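Local coordinates for protein lytic chitin monooxygenase (Enterococcus faecalis, PDB 4A02) that oxidatively cleaves glycosidic bonds in alpha- and beta-chitin by a copper-dependent mechanism, acting in synergy with a chitinase to depolymerise crystalline chitin, at residues V143-W148 and Y158-V163; Y93-N98 and T136-Y141. All coordinates share one frame; numbering follows the deposited sequence.

Contact 1 of 2, residues V143-W148 and Y158-V163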
ATOM      1  N   VAL A 143      -8.586   3.287  -2.079  1.00  5.44           N
ATOM      2  CA  VAL A 143      -7.290   2.957  -1.528  1.00  5.26           C
ATOM      3  C   VAL A 143      -7.091   1.467  -1.659  1.00  5.35           C
ATOM      4  O   VAL A 143      -7.904   0.673  -1.183  1.00  6.19           O
ATOM      5  CB  VAL A 143      -7.142   3.436  -0.069  1.00  5.91           C
ATOM      6  CG1 VAL A 143      -5.804   2.994   0.525  1.00  6.76           C
ATOM      7  CG2 VAL A 143      -7.282   4.947   0.020  1.00  6.66           C
ATOM      8  N   ILE A 144      -5.982   1.084  -2.301  1.00  5.38           N
ATOM      9  CA  ILE A 144      -5.483  -0.282  -2.295  1.00  5.49           C
ATOM     10  C   ILE A 144      -4.499  -0.400  -1.151  1.00  5.52           C
ATOM     11  O   ILE A 144      -3.661   0.463  -0.950  1.00  6.21           O
ATOM     12  CB  ILE A 144      -4.831  -0.640  -3.642  1.00  5.83           C
ATOM     13  CG1 ILE A 144      -5.820  -0.531  -4.798  1.00  6.60           C
ATOM     14  CG2 ILE A 144      -4.163  -2.005  -3.592  1.00  6.77           C
ATOM     15  CD1 ILE A 144      -5.173  -0.551  -6.150  1.00  8.33           C
ATOM     16  N   TYR A 145      -4.597  -1.498  -0.388  1.00  5.69           N
ATOM     17  CA  TYR A 145      -3.692  -1.756   0.716  1.00  5.65           C
ATOM     18  C   TYR A 145      -2.930  -3.041   0.390  1.00  5.63           C
ATOM     19  O   TYR A 145      -3.533  -4.091   0.257  1.00  6.70           O
ATOM     20  CB  TYR A 145      -4.419  -1.886   2.021  1.00  6.31           C
ATOM     21  CG  TYR A 145      -3.607  -1.724   3.270  1.00  6.17           C
ATOM     22  CD1 TYR A 145      -2.804  -0.614   3.450  1.00  6.66           C
ATOM     23  CD2 TYR A 145      -3.708  -2.639   4.308  1.00  6.66           C
ATOM     24  CE1 TYR A 145      -2.068  -0.435   4.638  1.00  6.57           C
ATOM     25  CE2 TYR A 145      -3.032  -2.432   5.511  1.00  6.84           C
ATOM     26  CZ  TYR A 145      -2.220  -1.334   5.669  1.00  6.13           C
ATOM     27  OH  TYR A 145      -1.601  -1.152   6.868  1.00  6.75           O
ATOM     28  N   ALA A 146      -1.629  -2.899   0.207  1.00  5.53           N
ATOM     29  CA  ALA A 146      -0.747  -3.986  -0.222  1.00  5.74           C
ATOM     30  C   ALA A 146       0.161  -4.355   0.940  1.00  6.00           C
ATOM     31  O   ALA A 146       0.741  -3.486   1.576  1.00  6.85           O
ATOM     32  CB  ALA A 146       0.064  -3.523  -1.407  1.00  6.58           C
ATOM     33  N   VAL A 147       0.286  -5.664   1.198  1.00  5.96           N
ATOM     34  CA  VAL A 147       0.993  -6.142   2.383  1.00  6.42           C
ATOM     35  C   VAL A 147       1.965  -7.234   1.998  1.00  6.63           C
ATOM     36  O   VAL A 147       1.573  -8.327   1.551  1.00  7.53           O
ATOM     37  CB  VAL A 147      -0.019  -6.700   3.420  1.00  7.34           C
ATOM     38  CG1 VAL A 147       0.744  -7.087   4.696  1.00  8.32           C
ATOM     39  CG2 VAL A 147      -1.096  -5.689   3.720  1.00  7.70           C
ATOM     40  N   TRP A 148       3.258  -6.959   2.166  1.00  6.41           N
ATOM     41  CA  TRP A 148       4.344  -7.891   1.864  1.00  6.53           C
ATOM     42  C   TRP A 148       4.752  -8.583   3.170  1.00  6.75           C
ATOM     43  O   TRP A 148       5.310  -7.965   4.061  1.00  7.11           O
ATOM     44  CB  TRP A 148       5.504  -7.132   1.275  1.00  6.96           C
ATOM     45  CG  TRP A 148       6.735  -7.946   1.042  1.00  7.08           C
ATOM     46  CD1 TRP A 148       6.829  -9.276   0.720  1.00  8.07           C
ATOM     47  CD2 TRP A 148       8.076  -7.465   1.071  1.00  7.47           C
ATOM     48  NE1 TRP A 148       8.124  -9.633   0.578  1.00  9.10           N
ATOM     49  CE2 TRP A 148       8.924  -8.538   0.792  1.00  8.16           C
ATOM     50  CE3 TRP A 148       8.667  -6.224   1.351  1.00  8.25           C
ATOM     51  CZ2 TRP A 148      10.313  -8.414   0.760  1.00  9.70           C
ATOM     52  CZ3 TRP A 148      10.024  -6.106   1.311  1.00  9.97           C
ATOM     53  CH2 TRP A 148      10.842  -7.208   1.037  1.00 10.66           C
ATOM     54  N   TYR A 158       3.714  -2.522   4.759  1.00  5.81           N
ATOM     55  CA  TYR A 158       2.345  -2.112   4.490  1.00  5.94           C
ATOM     56  C   TYR A 158       2.332  -0.875   3.626  1.00  5.71           C
ATOM     57  O   TYR A 158       2.976   0.122   3.943  1.00  6.26           O
ATOM     58  CB  TYR A 158       1.644  -1.815   5.820  1.00  6.34           C
ATOM     59  CG  TYR A 158       1.437  -3.029   6.725  1.00  6.24           C
ATOM     60  CD1 TYR A 158       2.399  -3.438   7.626  1.00  6.40           C
ATOM     61  CD2 TYR A 158       0.234  -3.754   6.655  1.00  6.49           C
ATOM     62  CE1 TYR A 158       2.177  -4.548   8.437  1.00  6.87           C
ATOM     63  CE2 TYR A 158       0.005  -4.827   7.473  1.00  7.21           C
ATOM     64  CZ  TYR A 158       0.987  -5.227   8.375  1.00  6.75           C
ATOM     65  OH  TYR A 158       0.700  -6.325   9.165  1.00  7.98           O
ATOM     66  N   GLN A 159       1.587  -0.954   2.517  1.00  5.67           N
ATOM     67  CA  GLN A 159       1.602   0.091   1.483  1.00  5.54           C
ATOM     68  C   GLN A 159       0.184   0.468   1.071  1.00  5.54           C
ATOM     69  O   GLN A 159      -0.475  -0.227   0.304  1.00  6.24           O
ATOM     70  CB  GLN A 159       2.394  -0.410   0.280  1.00  5.85           C
ATOM     71  CG  GLN A 159       3.875  -0.538   0.575  1.00  6.04           C
ATOM     72  CD  GLN A 159       4.563   0.816   0.531  1.00  5.75           C
ATOM     73  OE1 GLN A 159       4.607   1.431  -0.537  1.00  5.90           O
ATOM     74  NE2 GLN A 159       5.107   1.278   1.634  1.00  7.58           N
ATOM     75  N   ALA A 160      -0.259   1.636   1.565  1.00  5.35           N
ATOM     76  CA  ALA A 160      -1.473   2.259   1.057  1.00  5.40           C
ATOM     77  C   ALA A 160      -1.194   2.954  -0.266  1.00  5.10           C
ATOM     78  O   ALA A 160      -0.183   3.653  -0.403  1.00  5.54           O
ATOM     79  CB  ALA A 160      -1.981   3.281   2.077  1.00  6.24           C
ATOM     80  N   ILE A 161      -2.105   2.772  -1.216  1.00  5.14           N
ATOM     81  CA  ILE A 161      -1.969   3.280  -2.594  1.00  4.84           C
ATOM     82  C   ILE A 161      -3.268   3.956  -2.968  1.00  5.02           C
ATOM     83  O   ILE A 161      -4.339   3.335  -2.928  1.00  5.78           O
ATOM     84  CB  ILE A 161      -1.691   2.101  -3.543  1.00  5.32           C
ATOM     85  CG1 ILE A 161      -0.451   1.282  -3.154  1.00  6.11           C
ATOM     86  CG2 ILE A 161      -1.597   2.585  -4.990  1.00  6.21           C
ATOM     87  CD1 ILE A 161      -0.624  -0.166  -3.360  1.00  9.91           C
ATOM     88  N   ASP A 162      -3.216   5.243  -3.305  1.00  4.87           N
ATOM     89  CA  ASP A 162      -4.386   6.016  -3.694  1.00  4.75           C
ATOM     90  C   ASP A 162      -4.612   5.916  -5.206  1.00  4.79           C
ATOM     91  O   ASP A 162      -3.686   6.203  -5.980  1.00  5.13           O
ATOM     92  CB  ASP A 162      -4.172   7.481  -3.315  1.00  4.89           C
ATOM     93  CG  ASP A 162      -3.988   7.670  -1.835  1.00  5.19           C
ATOM     94  OD1 ASP A 162      -5.029   7.588  -1.109  1.00  5.80           O
ATOM     95  OD2 ASP A 162      -2.843   7.888  -1.386  1.00  5.35           O
ATOM     96  N   VAL A 163      -5.828   5.546  -5.601  1.00  5.04           N
ATOM     97  CA  VAL A 163      -6.159   5.426  -7.008  1.00  5.12           C
ATOM     98  C   VAL A 163      -7.502   6.103  -7.267  1.00  5.03           C
ATOM     99  O   VAL A 163      -8.327   6.289  -6.378  1.00  5.76           O
ATOM    100  CB  VAL A 163      -6.182   3.961  -7.478  1.00  5.59           C
ATOM    101  CG1 VAL A 163      -4.807   3.352  -7.343  1.00  6.42           C
ATOM    102  CG2 VAL A 163      -7.231   3.129  -6.742  1.00  6.17           C
TER
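Tyr145 carries its CG anti to the backbone N (chi1 -161°), which sends the phenol end obliquely across to CB and CD2 of Tyr158 on the other strand. In Tyr158, CG stands anti to the carbonyl carbon instead, and the ring extends alongside Val147. The OH of Tyr145 thus reaches the root of the Tyr158 ring, lying 3.2 Å from Tyr158 CD2. The ring planes are inclined by only 30° but are slid apart, with little overlap. Val147 sets CG1 against the ring of Tyr158, an off-centre CH-pi contact in which this methyl lies 4.1 Å from the ring centroid. Tyrosine suits both places, since each ring packs while its hydroxyl bonds beyond the hairpin, Tyr145 OH with Leu47 O and Tyr158 OH with Pro38 O. Ala160, on the same face, is small enough to fit beside Tyr145 and Val143.

Ile144, Ala146 and Ile161 give the other face its aliphatic character: CD1 of Ile161 lies 3.9 Å from Ala146 CB and also touches Ile144 CG2. At the end of the strand, Ile144 CD1 meets Val163 CG1. Gln159 starts on the Ile161 face, but its bent chain carries OE1 away to hydrogen bonds with Ser9 OG and Val4 N.

Two hydrogen-bonded pairs tie the backbones. Ile144 and Ile161 exchange bonds of 2.9 Å (Ile144 N to Ile161 O) and 2.8 Å (Ile161 N to Ile144 O); Ala146 and Gln159 do likewise, the bond from Ala146 N to Gln159 O being the straightest at 168°. The non-hydrogen-bonded pair Tyr145-Ala160 separates them, with Val143-Asp162 and Val147-Tyr158 beyond. This is an antiparallel beta hairpin in the buried centre of the immunoglobulin-like beta-sandwich of LPMOs, its aliphatic face packed on strands 2-6 and 74-82 of the opposing sheet.

Contact 2 of 2, residues Y93-N98 and T136-Y141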
ATOM      1  N   TYR A  93      -3.529  -8.231  -0.838  1.00  6.43           N
ATOM      2  CA  TYR A  93      -4.058  -6.982  -1.358  1.00  6.30           C
ATOM      3  C   TYR A  93      -5.511  -6.833  -0.991  1.00  6.10           C
ATOM      4  O   TYR A  93      -6.302  -7.781  -1.118  1.00  7.25           O
ATOM      5  CB  TYR A  93      -3.902  -6.919  -2.869  1.00  6.77           C
ATOM      6  CG  TYR A  93      -2.482  -6.956  -3.345  1.00  6.63           C
ATOM      7  CD1 TYR A  93      -1.802  -8.161  -3.524  1.00  6.99           C
ATOM      8  CD2 TYR A  93      -1.768  -5.795  -3.589  1.00  7.25           C
ATOM      9  CE1 TYR A  93      -0.498  -8.172  -3.956  1.00  7.68           C
ATOM     10  CE2 TYR A  93      -0.473  -5.820  -4.015  1.00  7.76           C
ATOM     11  CZ  TYR A  93       0.181  -7.016  -4.210  1.00  8.06           C
ATOM     12  OH  TYR A  93       1.482  -6.946  -4.639  1.00 10.17           O
ATOM     13  N   TYR A  94      -5.861  -5.612  -0.582  1.00  6.17           N
ATOM     14  CA  TYR A  94      -7.201  -5.196  -0.200  1.00  6.11           C
ATOM     15  C   TYR A  94      -7.570  -3.943  -0.948  1.00  6.07           C
ATOM     16  O   TYR A  94      -6.665  -3.174  -1.317  1.00  6.42           O
ATOM     17  CB  TYR A  94      -7.244  -4.928   1.322  1.00  6.74           C
ATOM     18  CG  TYR A  94      -6.733  -6.027   2.197  1.00  7.57           C
ATOM     19  CD1 TYR A  94      -5.339  -6.181   2.396  1.00  8.27           C
ATOM     20  CD2 TYR A  94      -7.561  -6.920   2.836  1.00 10.30           C
ATOM     21  CE1 TYR A  94      -4.834  -7.175   3.203  1.00 10.13           C
ATOM     22  CE2 TYR A  94      -7.037  -7.952   3.647  1.00 12.13           C
ATOM     23  CZ  TYR A  94      -5.643  -8.052   3.800  1.00 11.23           C
ATOM     24  OH  TYR A  94      -5.159  -9.080   4.600  1.00 16.27           O
ATOM     25  N   ILE A  95      -8.863  -3.643  -1.116  1.00  6.22           N
ATOM     26  CA  ILE A  95      -9.270  -2.393  -1.685  1.00  5.98           C
ATOM     27  C   ILE A  95     -10.539  -1.908  -0.985  1.00  6.13           C
ATOM     28  O   ILE A  95     -11.440  -2.709  -0.667  1.00  6.98           O
ATOM     29  CB  ILE A  95      -9.440  -2.445  -3.212  1.00  6.67           C
ATOM     30  CG1 ILE A  95      -9.600  -1.057  -3.811  1.00  7.27           C
ATOM     31  CG2 ILE A  95     -10.566  -3.369  -3.627  1.00  8.17           C
ATOM     32  CD1 ILE A  95      -9.573  -1.056  -5.325  1.00  8.39           C
ATOM     33  N   THR A  96     -10.640  -0.608  -0.767  1.00  5.98           N
ATOM     34  CA  THR A  96     -11.826  -0.017  -0.213  1.00  6.45           C
ATOM     35  C   THR A  96     -13.061  -0.376  -1.020  1.00  6.36           C
ATOM     36  O   THR A  96     -13.006  -0.526  -2.244  1.00  6.71           O
ATOM     37  CB  THR A  96     -11.675   1.537  -0.165  1.00  6.26           C
ATOM     38  OG1 THR A  96     -11.116   2.001  -1.388  1.00  6.20           O
ATOM     39  CG2 THR A  96     -10.781   1.978   0.962  1.00  7.17           C
ATOM     40  N   LYS A  97     -14.186  -0.486  -0.324  1.00  6.71           N
ATOM     41  CA  LYS A  97     -15.507  -0.629  -0.915  1.00  6.65           C
ATOM     42  C   LYS A  97     -15.994   0.704  -1.440  1.00  6.43           C
ATOM     43  O   LYS A  97     -15.733   1.764  -0.860  1.00  6.61           O
ATOM     44  CB  LYS A  97     -16.475  -1.171   0.155  1.00  7.63           C
ATOM     45  CG  LYS A  97     -16.053  -2.491   0.719  1.00  9.65           C
ATOM     46  CD  LYS A  97     -16.810  -2.835   1.985  1.00 14.12           C
ATOM     47  CE  LYS A  97     -17.902  -3.618   1.671  1.00 21.33           C
ATOM     48  NZ  LYS A  97     -17.715  -5.074   1.697  1.00 15.54           N
ATOM     49  N   ASN A  98     -16.809   0.658  -2.518  1.00  6.41           N
ATOM     50  CA  ASN A  98     -17.503   1.877  -2.917  1.00  6.72           C
ATOM     51  C   ASN A  98     -18.261   2.440  -1.729  1.00  6.61           C
ATOM     52  O   ASN A  98     -18.921   1.706  -0.982  1.00  7.25           O
ATOM     53  CB  ASN A  98     -18.498   1.612  -4.054  1.00  6.65           C
ATOM     54  CG  ASN A  98     -17.894   1.466  -5.410  1.00  7.21           C
ATOM     55  OD1 ASN A  98     -16.751   1.908  -5.693  1.00  8.05           O
ATOM     56  ND2 ASN A  98     -18.662   0.898  -6.304  1.00  8.59           N
ATOM     57  N   THR A 136     -15.002  -5.175 -10.593  1.00  9.02           N
ATOM     58  CA  THR A 136     -15.609  -4.395 -11.632  1.00  9.88           C
ATOM     59  C   THR A 136     -16.641  -3.376 -11.172  1.00  8.65           C
ATOM     60  O   THR A 136     -16.969  -2.513 -11.973  1.00 10.79           O
ATOM     61  CB  THR A 136     -16.181  -5.320 -12.740  1.00 14.29           C
ATOM     62  OG1 THR A 136     -17.127  -6.139 -12.169  1.00 18.65           O
ATOM     63  CG2 THR A 136     -15.050  -6.139 -13.305  1.00 20.80           C
ATOM     64  N   ASP A 137     -17.117  -3.443  -9.947  1.00  8.25           N
ATOM     65  CA  ASP A 137     -18.016  -2.446  -9.447  1.00  8.47           C
ATOM     66  C   ASP A 137     -17.299  -1.161  -9.086  1.00  7.91           C
ATOM     67  O   ASP A 137     -17.962  -0.134  -8.912  1.00  8.67           O
ATOM     68  CB  ASP A 137     -18.821  -2.903  -8.211  1.00  9.17           C
ATOM     69  CG  ASP A 137     -18.005  -3.136  -6.979  1.00  8.29           C
ATOM     70  OD1 ASP A 137     -16.796  -3.394  -7.060  1.00 10.11           O
ATOM     71  OD2 ASP A 137     -18.624  -3.083  -5.860  1.00  8.94           O
ATOM     72  N   ARG A 138     -15.986  -1.175  -8.901  1.00  7.77           N
ATOM     73  CA  ARG A 138     -15.355  -0.025  -8.255  1.00  7.25           C
ATOM     74  C   ARG A 138     -15.301   1.180  -9.187  1.00  7.35           C
ATOM     75  O   ARG A 138     -15.005   1.069 -10.369  1.00  8.72           O
ATOM     76  CB  ARG A 138     -13.932  -0.380  -7.798  1.00  7.67           C
ATOM     77  CG  ARG A 138     -13.870  -1.437  -6.737  1.00  7.83           C
ATOM     78  CD  ARG A 138     -14.736  -1.132  -5.546  1.00  7.66           C
ATOM     79  NE  ARG A 138     -14.316  -1.791  -4.307  1.00  7.72           N
ATOM     80  CZ  ARG A 138     -14.586  -3.022  -3.962  1.00  7.33           C
ATOM     81  NH1 ARG A 138     -15.337  -3.830  -4.704  1.00  8.17           N
ATOM     82  NH2 ARG A 138     -14.070  -3.480  -2.823  1.00  7.99           N
ATOM     83  N   LYS A 139     -15.500   2.350  -8.601  1.00  7.31           N
ATOM     84  CA  LYS A 139     -15.413   3.615  -9.308  1.00  7.42           C
ATOM     85  C   LYS A 139     -15.001   4.698  -8.334  1.00  6.80           C
ATOM     86  O   LYS A 139     -15.412   4.656  -7.158  1.00  7.94           O
ATOM     87  CB  LYS A 139     -16.723   3.989  -9.982  1.00  9.52           C
ATOM     88  CG  LYS A 139     -16.645   5.071 -11.006  1.00 12.80           C
ATOM     89  CD  LYS A 139     -17.847   5.282 -11.806  1.00 18.30           C
ATOM     90  CE  LYS A 139     -17.746   6.400 -12.817  1.00 26.13           C
ATOM     91  NZ  LYS A 139     -19.139   6.794 -13.281  1.00 28.56           N
ATOM     92  N   GLY A 140     -14.228   5.648  -8.819  1.00  6.69           N
ATOM     93  CA  GLY A 140     -13.865   6.827  -8.041  1.00  6.89           C
ATOM     94  C   GLY A 140     -12.623   6.599  -7.190  1.00  5.90           C
ATOM     95  O   GLY A 140     -11.839   5.691  -7.413  1.00  6.16           O
ATOM     96  N   TYR A 141     -12.428   7.492  -6.217  1.00  6.02           N
ATOM     97  CA  TYR A 141     -11.279   7.425  -5.337  1.00  5.74           C
ATOM     98  C   TYR A 141     -11.347   6.184  -4.475  1.00  5.72           C
ATOM     99  O   TYR A 141     -12.367   5.986  -3.764  1.00  6.59           O
ATOM    100  CB  TYR A 141     -11.226   8.673  -4.479  1.00  6.36           C
ATOM    101  CG  TYR A 141     -10.126   8.749  -3.439  1.00  5.93           C
ATOM    102  CD1 TYR A 141      -8.918   8.075  -3.576  1.00  5.92           C
ATOM    103  CD2 TYR A 141     -10.315   9.521  -2.302  1.00  6.12           C
ATOM    104  CE1 TYR A 141      -7.935   8.146  -2.610  1.00  5.86           C
ATOM    105  CE2 TYR A 141      -9.324   9.644  -1.356  1.00  6.29           C
ATOM    106  CZ  TYR A 141      -8.138   8.957  -1.491  1.00  5.76           C
ATOM    107  OH  TYR A 141      -7.143   9.115  -0.547  1.00  6.21           O
TER
HETATM  108  O   HOH W   1     -17.713  -1.865  -3.429  1.00  8.67           O
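Arg138 reaches the carbonyl oxygen of Thr96 with a folded side chain: CG is anti to its own carbonyl carbon, and a bend at chi2 (-53°) turns the guanidinium towards the end of strand 88-96. NE gives Thr96 O a bond of 2.8 Å, nearly straight at 166°, which approaches on a lone pair and lies in the guanidinium plane. Towards the strand's carbonyls NH2 adds weak bonds, to the same oxygen and to Ile95 O, its stronger partner being Asp112. NH1 makes a salt bridge of 2.8 Å to OD1 of the adjacent Asp137, again in plane and on the syn lone pair. The Asp137 carboxylate is brought there by a CG set between its backbone N and carbonyl carbon (chi1 67°). A flat cation with N-H groups around its rim suits this place, being held in rotation by partners at separate edges. The methyl CG2 of Ile95 packs against Arg138 NH2 at 3.6 Å.

Asn98 uses both ends of its amide. ND2 donates to Asp137 O over 2.9 Å, coming from above that carbonyl's plane, while OD1 takes the N-H of Lys139 in plane at 3.2 Å and also bonds His142. Asparagine thus offers the loop both a donor and an acceptor. A water accepts from Asn98 N at 2.8 Å and donates to Asp137 OD2; it also lies above one guanidinium face, offset toward the rim.

The Arg138 and Asn98 bonds fasten the loop between strands 127-134 and 142-150 to the end of strand 88-96. Asp112 adds strand 111-120 through salt bridges to Lys97 and Arg138, probably easing their repulsion, and Ile165 of strand 155-165 packs on both Ile95 and Arg138.

Overall arrangement
The two contacts lie in series along the chain: contact 2 joins 93-98 to 136-141, and contact 1 follows with 143-148 and 158-163. Their centres are about 12 Å apart, contact 1 close to the centre of the chain and contact 2 towards its periphery. Both reach one sheet, in which strand 142-150 runs between 88-96 and 155-165; Tyr94 O and Tyr145 N lie 2.8 Å apart, a probable hydrogen bond. Segment 136-141 is not part of that sheet but leads into strand 142-150, and Tyr141 at the corner links the contacts through its OH to Asp162 OD1. A buried hairpin and a more exposed loop attachment are thus joined in this copper enzyme, contact 2 lying away from the copper site.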